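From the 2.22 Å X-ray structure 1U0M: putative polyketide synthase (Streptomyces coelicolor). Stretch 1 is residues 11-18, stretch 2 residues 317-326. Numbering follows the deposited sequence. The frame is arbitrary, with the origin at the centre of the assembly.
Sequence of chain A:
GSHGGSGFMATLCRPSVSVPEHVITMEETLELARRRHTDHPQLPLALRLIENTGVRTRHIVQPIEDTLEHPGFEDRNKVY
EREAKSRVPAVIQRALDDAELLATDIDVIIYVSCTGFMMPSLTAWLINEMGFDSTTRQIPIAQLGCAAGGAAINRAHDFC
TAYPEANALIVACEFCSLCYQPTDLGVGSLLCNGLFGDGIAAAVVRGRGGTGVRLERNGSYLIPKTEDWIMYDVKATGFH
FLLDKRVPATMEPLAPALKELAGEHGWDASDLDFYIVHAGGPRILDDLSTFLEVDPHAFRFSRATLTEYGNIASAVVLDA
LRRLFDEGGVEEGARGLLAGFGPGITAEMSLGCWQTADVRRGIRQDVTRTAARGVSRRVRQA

Stretch 1 11-18: TLCRPSVS
Stretch 2, residues 317-326: VLDALRRLFD

Residues 317-326 form helix throughout, continuing one that begins earlier in the chain. Across it runs a segment that is strand at 11-12, loop at 13-15 and strand again at 16-18. Strand 16-18 and the helix point 113° apart, and their axes approach to 8.1 Å. Two pairs set the register: P15 CA lies 5.2 Å from R322 CA, and V17 CA lies 6.2 Å from D319 CA. No hydrogen bond joins the modelled atoms of the two stretches, so shape carries the contact, which buries 453 Å² in total.

The central bump is P15, at phi/psi -64/136 with a C-gamma endo pucker. Its ring enters a hollow bounded by L318, L321, R322 and F325, positions spread over two turns of one helix face. P15 CG lies 3.0 Å from L318 O, a carbonyl that also accepts the helical hydrogen bond from R322 N at 2.9 Å, and 3.6 Å from L321 CB. The floor of the hollow is therefore partly backbone. P15 CD sits over one face of the F325 ring, 4.2 Å from its centroid and 17° off the normal, a CH-pi contact. The proline carbonyl is close as well, with P15 O 3.1 Å from R322 CG.

F325, with chi1 near -85° (m) and chi2 58°, extends its ring alongside the loop. F325 CZ is 3.2 Å from C13 O, and F325 CE2 is 3.3 Å from R14 CA; both approaches are oblique to the ring. R14 is modelled only to CB, and R14 CB comes within 3.4 Å of F325 CE2; what lies beyond CB cannot be judged. C13 directs its CB away from the helix and meets the ring through its carbonyl.

L12 points toward the helix and places CD1 3.4 Å from L321 CD1. These leucines have similar shapes, both with chi1 between wells (-127° and -95°) and chi2 t, and they touch at their tips.

After P15 the strand alternates: S16 and S18 turn away, while V17, chi1 t at phi/psi -135/142, points toward the helix. V17 CG1 comes 3.3 Å from D319 OD2 and V17 CG2 4.0 Å from R322 CB, while V17 CB lies at the edge of the R322 guanidinium, near its plane. R322 (t, m, m, chi4 151°) folds back so that its NH2 meets D319 OD2 in a 2.6 Å salt bridge. D319 (chi1 t) also takes a 2.5 Å hydrogen bond from R323 NE to its OD1. The valine thus packs against charged side chains paired along the helix, some of which also bond elsewhere in the structure.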

# COMPACT_ATOMS: atom_id res chain seq x y z
N THR A 11 17.94 10.58 10.23
CA THR A 11 17.86 10.08 11.59
C THR A 11 16.42 10.01 12.10
O THR A 11 15.64 10.97 11.97
CB THR A 11 18.68 10.97 12.55
OG1 THR A 11 20.07 10.83 12.25
CG2 THR A 11 18.44 10.57 14.00
N LEU A 12 16.09 8.87 12.69
CA LEU A 12 14.77 8.61 13.25
C LEU A 12 14.64 9.41 14.53
O LEU A 12 15.50 9.33 15.40
CB LEU A 12 14.62 7.12 13.57
CG LEU A 12 13.43 6.36 13.01
CD1 LEU A 12 13.46 4.93 13.53
CD2 LEU A 12 12.13 7.05 13.40
N CYS A 13 13.56 10.17 14.66
CA CYS A 13 13.35 10.97 15.85
C CYS A 13 12.52 10.27 16.91
O CYS A 13 12.41 9.04 16.91
CB CYS A 13 12.73 12.31 15.46
SG CYS A 13 13.81 13.27 14.38
N ARG A 14 11.95 11.05 17.82
CA ARG A 14 11.15 10.50 18.91
C ARG A 14 9.73 10.14 18.46
O ARG A 14 8.87 11.02 18.27
CB ARG A 14 11.10 11.48 20.08
N PRO A 15 9.47 8.84 18.30
CA PRO A 15 8.14 8.40 17.88
C PRO A 15 7.12 8.76 18.95
O PRO A 15 7.37 8.60 20.14
CB PRO A 15 8.31 6.89 17.72
CG PRO A 15 9.38 6.57 18.72
CD PRO A 15 10.36 7.69 18.52
N SER A 16 5.99 9.27 18.51
CA SER A 16 4.92 9.65 19.42
C SER A 16 3.88 8.52 19.37
O SER A 16 3.54 8.02 18.29
CB SER A 16 4.31 10.98 18.94
OG SER A 16 3.62 11.64 19.98
N VAL A 17 3.39 8.09 20.53
CA VAL A 17 2.40 7.01 20.58
C VAL A 17 1.23 7.31 21.52
O VAL A 17 1.41 7.88 22.59
CB VAL A 17 3.06 5.67 21.01
CG1 VAL A 17 2.05 4.54 20.87
CG2 VAL A 17 4.29 5.38 20.16
N SER A 18 0.04 6.88 21.10
CA SER A 18 -1.18 7.08 21.87
C SER A 18 -2.13 5.88 21.69
O SER A 18 -2.27 5.38 20.58
CB SER A 18 -1.85 8.38 21.40
OG SER A 18 -3.13 8.54 21.97
N VAL A 317 7.17 -1.49 16.72
CA VAL A 317 8.54 -0.97 16.62
C VAL A 317 8.61 0.45 17.12
O VAL A 317 9.45 0.79 17.95
CB VAL A 317 9.09 -0.97 15.17
CG1 VAL A 317 9.58 -2.34 14.80
CG2 VAL A 317 8.04 -0.49 14.21
N LEU A 318 7.71 1.29 16.61
CA LEU A 318 7.66 2.69 16.97
C LEU A 318 7.49 2.95 18.46
O LEU A 318 8.12 3.85 19.02
CB LEU A 318 6.54 3.38 16.18
CG LEU A 318 6.90 3.87 14.77
CD1 LEU A 318 7.62 2.77 14.00
CD2 LEU A 318 5.64 4.30 14.04
N ASP A 319 6.63 2.16 19.10
CA ASP A 319 6.40 2.33 20.53
C ASP A 319 7.58 1.82 21.34
O ASP A 319 7.86 2.33 22.43
CB ASP A 319 5.12 1.61 20.94
CG ASP A 319 4.83 1.75 22.41
OD1 ASP A 319 5.34 0.94 23.21
OD2 ASP A 319 4.09 2.70 22.77
N ALA A 320 8.28 0.81 20.83
CA ALA A 320 9.44 0.27 21.52
C ALA A 320 10.47 1.39 21.55
O ALA A 320 11.05 1.68 22.60
CB ALA A 320 10.00 -0.93 20.78
N LEU A 321 10.67 2.03 20.41
CA LEU A 321 11.60 3.15 20.32
C LEU A 321 11.16 4.21 21.30
O LEU A 321 11.95 4.68 22.11
CB LEU A 321 11.61 3.76 18.92
CG LEU A 321 12.68 3.29 17.94
CD1 LEU A 321 12.56 4.10 16.66
CD2 LEU A 321 14.06 3.46 18.55
N ARG A 322 9.89 4.58 21.23
CA ARG A 322 9.36 5.59 22.13
C ARG A 322 9.74 5.28 23.58
O ARG A 322 9.98 6.20 24.37
CB ARG A 322 7.83 5.68 21.97
CG ARG A 322 7.19 6.84 22.72
CD ARG A 322 6.80 6.44 24.14
NE ARG A 322 5.60 5.61 24.16
CZ ARG A 322 5.34 4.69 25.08
NH1 ARG A 322 6.20 4.45 26.06
NH2 ARG A 322 4.21 3.99 25.02
N ARG A 323 9.81 4.00 23.92
CA ARG A 323 10.17 3.61 25.28
C ARG A 323 11.67 3.66 25.50
O ARG A 323 12.15 3.77 26.63
CB ARG A 323 9.65 2.21 25.58
CG ARG A 323 8.14 2.12 25.73
CD ARG A 323 7.67 0.68 25.70
NE ARG A 323 6.23 0.60 25.54
CZ ARG A 323 5.36 0.64 26.54
NH1 ARG A 323 5.78 0.76 27.79
NH2 ARG A 323 4.05 0.57 26.28
N LEU A 324 12.42 3.58 24.40
CA LEU A 324 13.87 3.62 24.47
C LEU A 324 14.31 5.07 24.65
O LEU A 324 15.42 5.34 25.11
CB LEU A 324 14.47 3.03 23.20
CG LEU A 324 15.99 2.92 23.11
CD1 LEU A 324 16.35 1.84 22.11
CD2 LEU A 324 16.60 4.26 22.71
N PHE A 325 13.43 5.99 24.29
CA PHE A 325 13.69 7.41 24.44
C PHE A 325 13.43 7.84 25.87
O PHE A 325 14.23 8.56 26.47
CB PHE A 325 12.80 8.23 23.50
CG PHE A 325 13.34 8.37 22.11
CD1 PHE A 325 13.61 7.25 21.34
CD2 PHE A 325 13.55 9.63 21.56
CE1 PHE A 325 14.10 7.37 20.04
CE2 PHE A 325 14.04 9.77 20.26
CZ PHE A 325 14.31 8.64 19.50
N ASP A 326 12.29 7.41 26.42
CA ASP A 326 11.93 7.77 27.79
C ASP A 326 12.97 7.33 28.80
O ASP A 326 13.25 8.04 29.76
CB ASP A 326 10.56 7.19 28.15
CG ASP A 326 9.47 7.63 27.20
OD1 ASP A 326 9.41 8.84 26.88
OD2 ASP A 326 8.68 6.77 26.78